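Local coordinates for protein Wss1p (PDB 5XBN) that cleaves DNA-binding proteins as a DNA-dependent zinc metalloprotease and takes part in the repair of toxic DNA-protein cross-links, at residues 68-73 against 89-94; 56-61 against 134-139; 38-43 against 99-104. One frame throughout, in Å; residues are numbered along the deposited sequence.

Overall arrangement
Contact 1 joins the two inner strands of the sheet beside the helix that carries zinc ligand His115 and the probable catalytic Glu116, and half of its residues are buried. Contact 2, about 19 Å away between centres, is partly buried: helix 56-62 meets helix 127-145 through buried leucines and a more exposed salt bridge beside them. Contact 3 is a surface contact in which the loop leading into helix 41-54, with its first turn, meets the turn after strand 89-96. It touches contact 1, since Leu94 O probably accepts a bond from Leu104 N. Backbone bonds dominate contact 1, side chains alone link contact 2, and mainly aromatic packing and an ion pair mark contact 3.

Contact 1 (68-73 against 89-94); sequences NLVEFY and KIMLRL
From Asn68 beside Lys89 to Glu71 beside Leu92, strands 68-72 and 89-93 run parallel, with axes 36° apart, and are laced by four backbone bonds: Ile90 N to Asn68 O, Val70 N to Ile90 O, Leu92 N to Val70 O and Phe72 N to Leu92 O. They are the inner strands of the mixed sheet of this zinc protease. On one face, Leu69 CD1 lies 3.8 Å from Ile90 CG2 and equally near Leu92 CD1. Helix 106-118 packs over this face, bringing Ile90 against Glu116, the probable catalytic glutamate. The extended Glu71 side chain shares the face and rests its CD 3.8 Å from Leu94 CD1. A water donates to Glu71 OE2 and Phe72 O while accepting from Leu94 N, bridging the strands just past the ladder. On the other face, Val70 CG2 and Met91 CG, side by side, are squeezed to 3.5 Å. Phe72 CG sits between its backbone N and carbonyl carbon (chi1 74°), and the ring lies across Met91, a selenomethionine. Met91 CB stands 3.7 Å from the ring centroid, only 10° off the normal, a CH-pi contact, and SE approaches obliquely at 4.8 Å, a Met-aromatic contact. An alanine in place of Phe72 would probably leave Met91 CB and SE without their aromatic partner and open a gap beside Arg93 N. Arg93 NH1 comes obliquely to 3.3 Å from Tyr73 CE1, while Arg93 NE binds Leu79 O. Glu71 OE2 is also salt-bridged to Arg95 and OE1 accepts from Leu35 N; so many donors around a buried carboxylate would be expected to favour its charged form.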
loop_
_atom_site.group_PDB
_atom_site.type_symbol
_atom_site.label_atom_id
_atom_site.label_comp_id
_atom_site.label_asym_id
_atom_site.label_seq_id
_atom_site.Cartn_x
_atom_site.Cartn_y
_atom_site.Cartn_z
ATOM N N ASN A 68 -9.651 1.893 -5.191
ATOM C CA ASN A 68 -9.320 0.474 -5.045
ATOM C C ASN A 68 -7.885 0.260 -4.606
ATOM O O ASN A 68 -6.975 0.804 -5.226
ATOM C CB ASN A 68 -9.511 -0.276 -6.370
ATOM C CG ASN A 68 -10.946 -0.277 -6.835
ATOM O OD1 ASN A 68 -11.790 -0.941 -6.247
ATOM N ND2 ASN A 68 -11.225 0.461 -7.902
ATOM N N LEU A 69 -7.691 -0.550 -3.571
ATOM C CA LEU A 69 -6.356 -1.009 -3.187
ATOM C C LEU A 69 -6.328 -2.513 -3.378
ATOM O O LEU A 69 -7.037 -3.228 -2.685
ATOM C CB LEU A 69 -6.040 -0.653 -1.729
ATOM C CG LEU A 69 -4.721 -1.228 -1.196
ATOM C CD1 LEU A 69 -3.557 -0.715 -2.006
ATOM C CD2 LEU A 69 -4.561 -0.892 0.289
ATOM N N VAL A 70 -5.514 -3.002 -4.304
ATOM C CA VAL A 70 -5.607 -4.406 -4.675
ATOM C C VAL A 70 -4.237 -5.072 -4.768
ATOM O O VAL A 70 -3.216 -4.409 -4.951
ATOM C CB VAL A 70 -6.352 -4.572 -6.030
ATOM C CG1 VAL A 70 -7.773 -3.977 -5.972
ATOM C CG2 VAL A 70 -5.573 -3.933 -7.139
ATOM N N GLU A 71 -4.228 -6.398 -4.632
ATOM C CA GLU A 71 -3.019 -7.197 -4.815
ATOM C C GLU A 71 -2.780 -7.481 -6.295
ATOM O O GLU A 71 -3.735 -7.710 -7.036
ATOM C CB GLU A 71 -3.144 -8.524 -4.075
ATOM C CG GLU A 71 -1.965 -9.454 -4.309
ATOM C CD GLU A 71 -2.153 -10.807 -3.667
ATOM O OE1 GLU A 71 -3.303 -11.164 -3.335
ATOM O OE2 GLU A 71 -1.134 -11.506 -3.500
ATOM N N PHE A 72 -1.524 -7.479 -6.731
ATOM C CA PHE A 72 -1.203 -8.058 -8.037
ATOM C C PHE A 72 0.100 -8.833 -7.880
ATOM O O PHE A 72 0.694 -8.822 -6.800
ATOM C CB PHE A 72 -1.217 -6.974 -9.160
ATOM C CG PHE A 72 -0.035 -6.017 -9.190
ATOM C CD1 PHE A 72 0.353 -5.409 -10.386
ATOM C CD2 PHE A 72 0.711 -5.759 -8.059
ATOM C CE1 PHE A 72 1.422 -4.504 -10.420
ATOM C CE2 PHE A 72 1.792 -4.889 -8.094
ATOM C CZ PHE A 72 2.141 -4.257 -9.268
ATOM N N TYR A 73 0.469 -9.595 -8.901
ATOM C CA TYR A 73 1.627 -10.476 -8.826
ATOM C C TYR A 73 2.215 -10.590 -10.225
ATOM O O TYR A 73 2.082 -11.623 -10.877
ATOM C CB TYR A 73 1.223 -11.855 -8.277
ATOM C CG TYR A 73 2.382 -12.731 -7.881
ATOM C CD1 TYR A 73 3.150 -12.438 -6.765
ATOM C CD2 TYR A 73 2.700 -13.865 -8.623
ATOM C CE1 TYR A 73 4.223 -13.241 -6.404
ATOM C CE2 TYR A 73 3.771 -14.674 -8.267
ATOM C CZ TYR A 73 4.526 -14.356 -7.159
ATOM O OH TYR A 73 5.588 -15.160 -6.803
ATOM N N LYS A 89 -6.715 3.437 -8.581
ATOM C CA LYS A 89 -6.329 2.078 -8.211
ATOM C C LYS A 89 -4.867 2.054 -7.815
ATOM O O LYS A 89 -4.007 2.548 -8.547
ATOM C CB LYS A 89 -6.592 1.103 -9.369
ATOM C CG LYS A 89 -6.370 -0.368 -8.996
ATOM C CD LYS A 89 -6.525 -1.298 -10.200
ATOM C CE LYS A 89 -7.943 -1.347 -10.715
ATOM N NZ LYS A 89 -8.043 -2.211 -11.940
ATOM N N ILE A 90 -4.583 1.507 -6.635
ATOM C CA ILE A 90 -3.207 1.224 -6.277
ATOM C C ILE A 90 -3.071 -0.273 -6.195
ATOM O O ILE A 90 -3.887 -0.926 -5.550
ATOM C CB ILE A 90 -2.798 1.879 -4.948
ATOM C CG1 ILE A 90 -2.579 3.372 -5.180
ATOM C CG2 ILE A 90 -1.489 1.275 -4.439
ATOM C CD1 ILE A 90 -2.255 4.134 -3.910
HETATM N N MSE A 91 -2.090 -0.812 -6.919
HETATM C CA MSE A 91 -1.793 -2.240 -6.873
HETATM C C MSE A 91 -0.539 -2.474 -6.046
HETATM O O MSE A 91 0.432 -1.734 -6.159
HETATM C CB MSE A 91 -1.644 -2.807 -8.295
HETATM C CG MSE A 91 -2.943 -2.691 -9.065
HETATM SE SE MSE A 91 -3.000 -3.184 -10.968
HETATM C CE MSE A 91 -2.070 -1.666 -11.681
ATOM N N LEU A 92 -0.579 -3.490 -5.190
ATOM C CA LEU A 92 0.562 -3.854 -4.357
ATOM C C LEU A 92 0.913 -5.314 -4.541
ATOM O O LEU A 92 0.037 -6.164 -4.477
ATOM C CB LEU A 92 0.261 -3.620 -2.872
ATOM C CG LEU A 92 -0.001 -2.213 -2.319
ATOM C CD1 LEU A 92 -0.313 -2.321 -0.814
ATOM C CD2 LEU A 92 1.199 -1.329 -2.572
ATOM N N ARG A 93 2.193 -5.603 -4.735
ATOM C CA ARG A 93 2.687 -6.973 -4.637
ATOM C C ARG A 93 2.775 -7.350 -3.167
ATOM O O ARG A 93 3.423 -6.649 -2.392
ATOM C CB ARG A 93 4.055 -7.118 -5.301
ATOM C CG ARG A 93 4.599 -8.547 -5.219
ATOM C CD ARG A 93 6.061 -8.602 -5.659
ATOM N NE ARG A 93 6.242 -8.394 -7.096
ATOM C CZ ARG A 93 6.127 -9.347 -8.013
ATOM N NH1 ARG A 93 5.818 -10.586 -7.653
ATOM N NH2 ARG A 93 6.327 -9.066 -9.292
ATOM N N LEU A 94 2.110 -8.439 -2.783
ATOM C CA LEU A 94 2.111 -8.904 -1.396
ATOM C C LEU A 94 3.023 -10.108 -1.191
ATOM O O LEU A 94 3.408 -10.421 -0.070
ATOM C CB LEU A 94 0.698 -9.292 -0.953
ATOM C CG LEU A 94 -0.400 -8.233 -0.998
ATOM C CD1 LEU A 94 -1.687 -8.837 -0.471
ATOM C CD2 LEU A 94 -0.016 -6.998 -0.193
HETATM O O HOH W 1 1.162 -10.454 -4.532
#

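Contact 2 (56-61 against 134-139); sequences SYLMKE and DELIGR
Leu58 and Glu61 of helix 56-62 meet Leu136 and Arg139 in a helix-helix packing against the long helix 127-145, which follows the zinc-binding helix 106-118 in the chain. The two short helical segments run at 135° to each other, and their axes come no nearer than 11.0 Å, a spacing bridged by long side chains. The apolar part is carried by Leu58. Its CD1 lies 3.9 Å from Leu136 CD2, the two leucines crossing at about a right angle. The same methyl reaches 3.6 Å from Arg139 CG, where the leucine and the arginine stem slide past each other in opposite directions. Leu114 of helix 106-118 and Ile143 of helix 127-145 also touch Leu58, while Leu136 reaches Thr118, so the leucine pair belongs to a wider seam among three helices. The Leu136 side chain is about 8 Å from that of the zinc ligand His115, close to the metal site, though not a ligand. The polar part is a bidentate salt bridge. Arg139 bends at chi2 (57°), which sets CD off the line of the first bonds, and beyond it the guanidinium lies nearly coplanar with the Glu61 carboxylate. NE donates to the syn lone pair of OE1 over 3.0 Å in an almost straight bond, 171° at the hydrogen. NH2 takes the second oxygen, Glu61 OE2, at a modelled 2.5 Å, a length too short to be relied upon. The near coplanarity and the NE bond are likely to limit rotation of the carboxylate. Beside this pair, Arg139 NH2 also comes to the edge of the Tyr57 ring, 3.8 Å from CE1.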
loop_
_atom_site.group_PDB
_atom_site.type_symbol
_atom_site.label_atom_id
_atom_site.label_comp_id
_atom_site.label_asym_id
_atom_site.label_seq_id
_atom_site.Cartn_x
_atom_site.Cartn_y
_atom_site.Cartn_z
ATOM N N SER A 56 -4.287 4.855 7.540
ATOM C CA SER A 56 -5.506 5.662 7.528
ATOM C C SER A 56 -5.269 7.089 8.026
ATOM O O SER A 56 -5.757 8.081 7.449
ATOM C CB SER A 56 -6.593 4.973 8.366
ATOM O OG SER A 56 -6.188 4.828 9.717
ATOM N N TYR A 57 -4.495 7.206 9.093
ATOM C CA TYR A 57 -4.274 8.511 9.703
ATOM C C TYR A 57 -3.465 9.413 8.771
ATOM O O TYR A 57 -3.764 10.603 8.624
ATOM C CB TYR A 57 -3.552 8.334 11.043
ATOM C CG TYR A 57 -3.600 9.547 11.948
ATOM C CD1 TYR A 57 -2.633 10.541 11.859
ATOM C CD2 TYR A 57 -4.601 9.688 12.905
ATOM C CE1 TYR A 57 -2.658 11.648 12.696
ATOM C CE2 TYR A 57 -4.631 10.796 13.754
ATOM C CZ TYR A 57 -3.657 11.770 13.638
ATOM O OH TYR A 57 -3.665 12.874 14.467
ATOM N N LEU A 58 -2.440 8.832 8.153
ATOM C CA LEU A 58 -1.564 9.557 7.229
ATOM C C LEU A 58 -2.370 10.040 6.027
ATOM O O LEU A 58 -2.229 11.176 5.579
ATOM C CB LEU A 58 -0.400 8.660 6.780
ATOM C CG LEU A 58 0.673 9.275 5.866
ATOM C CD1 LEU A 58 1.501 10.294 6.617
ATOM C CD2 LEU A 58 1.560 8.202 5.282
HETATM N N MSE A 59 -3.233 9.174 5.508
HETATM C CA MSE A 59 -4.069 9.580 4.392
HETATM C C MSE A 59 -5.009 10.714 4.802
HETATM O O MSE A 59 -5.228 11.635 4.020
HETATM C CB MSE A 59 -4.853 8.389 3.840
HETATM C CG MSE A 59 -3.940 7.396 3.125
HETATM SE SE MSE A 59 -4.904 5.899 2.324
HETATM C CE MSE A 59 -5.881 6.857 0.920
ATOM N N LYS A 60 -5.551 10.668 6.017
ATOM C CA LYS A 60 -6.411 11.770 6.462
ATOM C C LYS A 60 -5.624 13.083 6.517
ATOM O O LYS A 60 -6.105 14.130 6.038
ATOM C CB LYS A 60 -7.042 11.474 7.820
ATOM C CG LYS A 60 -7.902 12.632 8.327
ATOM C CD LYS A 60 -8.680 12.267 9.571
ATOM C CE LYS A 60 -10.006 13.019 9.616
ATOM N NZ LYS A 60 -10.861 12.696 8.434
ATOM N N GLU A 61 -4.411 13.015 7.062
ATOM C CA GLU A 61 -3.543 14.195 7.199
ATOM C C GLU A 61 -3.188 14.816 5.856
ATOM O O GLU A 61 -3.032 16.042 5.745
ATOM C CB GLU A 61 -2.241 13.833 7.925
ATOM C CG GLU A 61 -2.347 13.709 9.420
ATOM C CD GLU A 61 -0.981 13.615 10.086
ATOM O OE1 GLU A 61 0.028 13.348 9.388
ATOM O OE2 GLU A 61 -0.914 13.822 11.310
ATOM N N ASP A 134 9.871 10.825 1.356
ATOM C CA ASP A 134 10.657 10.879 2.582
ATOM C C ASP A 134 9.846 11.426 3.762
ATOM O O ASP A 134 9.911 10.877 4.867
ATOM C CB ASP A 134 11.906 11.717 2.348
ATOM C CG ASP A 134 12.673 11.951 3.614
ATOM O OD1 ASP A 134 13.377 11.017 4.056
ATOM O OD2 ASP A 134 12.550 13.058 4.165
ATOM N N GLU A 135 9.057 12.478 3.535
ATOM C CA GLU A 135 8.171 12.987 4.584
ATOM C C GLU A 135 7.129 11.956 5.010
ATOM O O GLU A 135 6.832 11.829 6.201
ATOM C CB GLU A 135 7.447 14.264 4.147
ATOM C CG GLU A 135 8.358 15.479 3.961
ATOM C CD GLU A 135 9.040 15.900 5.252
ATOM O OE1 GLU A 135 8.375 15.897 6.319
ATOM O OE2 GLU A 135 10.246 16.239 5.203
ATOM N N LEU A 136 6.564 11.227 4.047
ATOM C CA LEU A 136 5.527 10.247 4.392
ATOM C C LEU A 136 6.087 9.095 5.202
ATOM O O LEU A 136 5.483 8.656 6.188
ATOM C CB LEU A 136 4.850 9.714 3.129
ATOM C CG LEU A 136 4.082 10.777 2.348
ATOM C CD1 LEU A 136 3.518 10.171 1.065
ATOM C CD2 LEU A 136 2.972 11.409 3.179
ATOM N N ILE A 137 7.234 8.588 4.771
ATOM C CA ILE A 137 7.886 7.480 5.464
ATOM C C ILE A 137 8.198 7.878 6.898
ATOM O O ILE A 137 7.935 7.117 7.828
ATOM C CB ILE A 137 9.178 7.050 4.739
ATOM C CG1 ILE A 137 8.814 6.335 3.438
ATOM C CG2 ILE A 137 10.058 6.142 5.629
ATOM C CD1 ILE A 137 9.996 6.140 2.503
ATOM N N GLY A 138 8.731 9.080 7.072
ATOM C CA GLY A 138 9.052 9.579 8.400
ATOM C C GLY A 138 7.828 9.700 9.287
ATOM O O GLY A 138 7.817 9.263 10.447
ATOM N N ARG A 139 6.775 10.279 8.728
ATOM C CA ARG A 139 5.569 10.539 9.487
ATOM C C ARG A 139 4.836 9.243 9.816
ATOM O O ARG A 139 4.309 9.097 10.919
ATOM C CB ARG A 139 4.665 11.483 8.705
ATOM C CG ARG A 139 3.356 11.775 9.363
ATOM C CD ARG A 139 3.536 12.349 10.744
ATOM N NE ARG A 139 2.240 12.705 11.294
ATOM C CZ ARG A 139 1.999 12.883 12.582
ATOM N NH1 ARG A 139 2.982 12.747 13.466
ATOM N NH2 ARG A 139 0.774 13.188 12.984
#

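Contact 3 (38-43 against 99-104); sequences KPNKED and DEFQFL
Lys38 opens the contact by reaching across to Glu100, the two side chains crossing at about a right angle. The lysine chain bends at chi2 (-63°), which turns CD, and from there it runs straight to the amine. NZ forms a salt bridge with Glu100 OE2, modelled at a doubtful 2.4 Å, while CE lies 3.7 Å from the same oxygen. The Lys38 side chain also touches Tyr73 and Arg95. Pro39 follows and sets its ring over one face of Phe101. Its CG stands 3.8 Å from the ring centroid, 22° off the normal and offset toward the rim, a CH-pi contact, and its CB comes to 3.4 Å from CE2. The aromatic ring is presented by a type I beta turn from Asp99 to Gln102, closed by Gln102 N on Asp99 O at 3.0 Å. An Asx turn reinforces it, because Phe101 N donates to Asp99 OD1 over 3.1 Å, approaching from above the carboxylate plane. Arg95 NH1 hydrogen-bonds both Pro39 O and Glu100 O, so one arginine of strand 89-96 ties the two loops together. Asn40, at the N-cap position of helix 41-54, makes no capping bond with its side chain. Its backbone O meets the edge of the Phe103 ring, in the ring plane and 3.6 Å from CZ. In the first turn of the helix, Asp43 brings CB to 3.7 Å from Phe103 CE2. The same phenylalanine touches Ala44 and Leu47 farther along that helix.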
loop_
_atom_site.group_PDB
_atom_site.type_symbol
_atom_site.label_atom_id
_atom_site.label_comp_id
_atom_site.label_asym_id
_atom_site.label_seq_id
_atom_site.Cartn_x
_atom_site.Cartn_y
_atom_site.Cartn_z
ATOM N N LYS A 38 -4.646 -17.464 -5.350
ATOM C CA LYS A 38 -3.357 -17.664 -4.694
ATOM C C LYS A 38 -3.517 -18.363 -3.346
ATOM O O LYS A 38 -4.552 -18.231 -2.691
ATOM C CB LYS A 38 -2.637 -16.320 -4.503
ATOM C CG LYS A 38 -2.264 -15.610 -5.786
ATOM C CD LYS A 38 -1.272 -16.405 -6.609
ATOM C CE LYS A 38 -1.053 -15.754 -7.965
ATOM N NZ LYS A 38 -0.143 -16.561 -8.814
ATOM N N PRO A 39 -2.476 -19.096 -2.917
ATOM C CA PRO A 39 -2.523 -19.792 -1.628
ATOM C C PRO A 39 -2.614 -18.827 -0.462
ATOM O O PRO A 39 -1.991 -17.761 -0.508
ATOM C CB PRO A 39 -1.201 -20.558 -1.592
ATOM C CG PRO A 39 -0.311 -19.831 -2.536
ATOM C CD PRO A 39 -1.202 -19.325 -3.618
ATOM N N ASN A 40 -3.379 -19.205 0.559
ATOM C CA ASN A 40 -3.531 -18.409 1.775
ATOM C C ASN A 40 -4.083 -17.019 1.491
ATOM O O ASN A 40 -3.590 -16.037 2.042
ATOM C CB ASN A 40 -2.194 -18.289 2.516
ATOM C CG ASN A 40 -1.606 -19.638 2.886
ATOM O OD1 ASN A 40 -0.557 -20.030 2.380
ATOM N ND2 ASN A 40 -2.282 -20.352 3.775
ATOM N N LYS A 41 -5.104 -16.947 0.641
ATOM C CA LYS A 41 -5.702 -15.664 0.266
ATOM C C LYS A 41 -6.397 -14.997 1.443
ATOM O O LYS A 41 -6.586 -13.777 1.457
ATOM C CB LYS A 41 -6.694 -15.843 -0.883
ATOM C CG LYS A 41 -7.995 -16.511 -0.491
ATOM C CD LYS A 41 -8.871 -16.738 -1.711
ATOM C CE LYS A 41 -10.242 -17.266 -1.331
ATOM N NZ LYS A 41 -11.088 -17.454 -2.549
ATOM N N GLU A 42 -6.793 -15.795 2.430
ATOM C CA GLU A 42 -7.375 -15.247 3.646
ATOM C C GLU A 42 -6.324 -14.421 4.376
ATOM O O GLU A 42 -6.607 -13.320 4.840
ATOM C CB GLU A 42 -7.907 -16.362 4.557
ATOM C CG GLU A 42 -9.001 -17.228 3.936
ATOM C CD GLU A 42 -8.474 -18.321 3.006
ATOM O OE1 GLU A 42 -7.247 -18.571 2.978
ATOM O OE2 GLU A 42 -9.299 -18.939 2.295
ATOM N N ASP A 43 -5.113 -14.967 4.472
ATOM C CA ASP A 43 -3.974 -14.253 5.044
ATOM C C ASP A 43 -3.693 -12.986 4.262
ATOM O O ASP A 43 -3.429 -11.936 4.850
ATOM C CB ASP A 43 -2.716 -15.121 5.055
ATOM C CG ASP A 43 -2.729 -16.154 6.158
ATOM O OD1 ASP A 43 -3.633 -16.085 7.009
ATOM O OD2 ASP A 43 -1.824 -17.020 6.179
ATOM N N ASP A 99 8.539 -17.005 -4.886
ATOM C CA ASP A 99 7.739 -17.999 -4.173
ATOM C C ASP A 99 6.388 -17.431 -3.744
ATOM O O ASP A 99 6.290 -16.737 -2.725
ATOM C CB ASP A 99 8.492 -18.533 -2.948
ATOM C CG ASP A 99 7.681 -19.553 -2.162
ATOM O OD1 ASP A 99 6.667 -20.055 -2.694
ATOM O OD2 ASP A 99 8.065 -19.865 -1.016
ATOM N N GLU A 100 5.355 -17.756 -4.518
ATOM C CA GLU A 100 3.976 -17.349 -4.244
ATOM C C GLU A 100 3.503 -17.571 -2.808
ATOM O O GLU A 100 2.631 -16.855 -2.335
ATOM C CB GLU A 100 3.012 -18.100 -5.158
ATOM C CG GLU A 100 3.000 -17.672 -6.598
ATOM C CD GLU A 100 1.970 -18.453 -7.379
ATOM O OE1 GLU A 100 1.404 -19.401 -6.796
ATOM O OE2 GLU A 100 1.722 -18.123 -8.560
ATOM N N PHE A 101 4.045 -18.579 -2.127
ATOM C CA PHE A 101 3.537 -18.940 -0.807
ATOM C C PHE A 101 4.036 -18.004 0.277
ATOM O O PHE A 101 3.477 -17.960 1.370
ATOM C CB PHE A 101 3.925 -20.381 -0.445
ATOM C CG PHE A 101 3.168 -21.422 -1.211
ATOM C CD1 PHE A 101 3.639 -21.881 -2.431
ATOM C CD2 PHE A 101 1.986 -21.946 -0.714
ATOM C CE1 PHE A 101 2.941 -22.840 -3.150
ATOM C CE2 PHE A 101 1.285 -22.912 -1.422
ATOM C CZ PHE A 101 1.764 -23.358 -2.645
ATOM N N GLN A 102 5.096 -17.267 -0.022
ATOM C CA GLN A 102 5.725 -16.424 0.979
ATOM C C GLN A 102 5.310 -14.968 0.799
ATOM O O GLN A 102 5.430 -14.412 -0.293
ATOM C CB GLN A 102 7.243 -16.555 0.902
ATOM C CG GLN A 102 7.984 -15.835 2.008
ATOM C CD GLN A 102 9.029 -16.715 2.666
ATOM O OE1 GLN A 102 8.848 -17.172 3.796
ATOM N NE2 GLN A 102 10.126 -16.964 1.958
ATOM N N PHE A 103 4.815 -14.365 1.871
ATOM C CA PHE A 103 4.466 -12.953 1.847
ATOM C C PHE A 103 5.691 -12.085 2.113
ATOM O O PHE A 103 6.557 -12.441 2.916
ATOM C CB PHE A 103 3.367 -12.657 2.873
ATOM C CG PHE A 103 2.032 -13.264 2.519
ATOM C CD1 PHE A 103 1.295 -12.767 1.456
ATOM C CD2 PHE A 103 1.518 -14.323 3.246
ATOM C CE1 PHE A 103 0.081 -13.309 1.120
ATOM C CE2 PHE A 103 0.294 -14.879 2.913
ATOM C CZ PHE A 103 -0.427 -14.370 1.850
ATOM N N LEU A 104 5.763 -10.943 1.432
ATOM C CA LEU A 104 6.797 -9.955 1.711
ATOM C C LEU A 104 6.611 -9.422 3.126
ATOM O O LEU A 104 5.501 -9.460 3.668
ATOM C CB LEU A 104 6.740 -8.802 0.695
ATOM C CG LEU A 104 6.916 -9.111 -0.796
ATOM C CD1 LEU A 104 6.699 -7.840 -1.621
ATOM C CD2 LEU A 104 8.294 -9.692 -1.078
#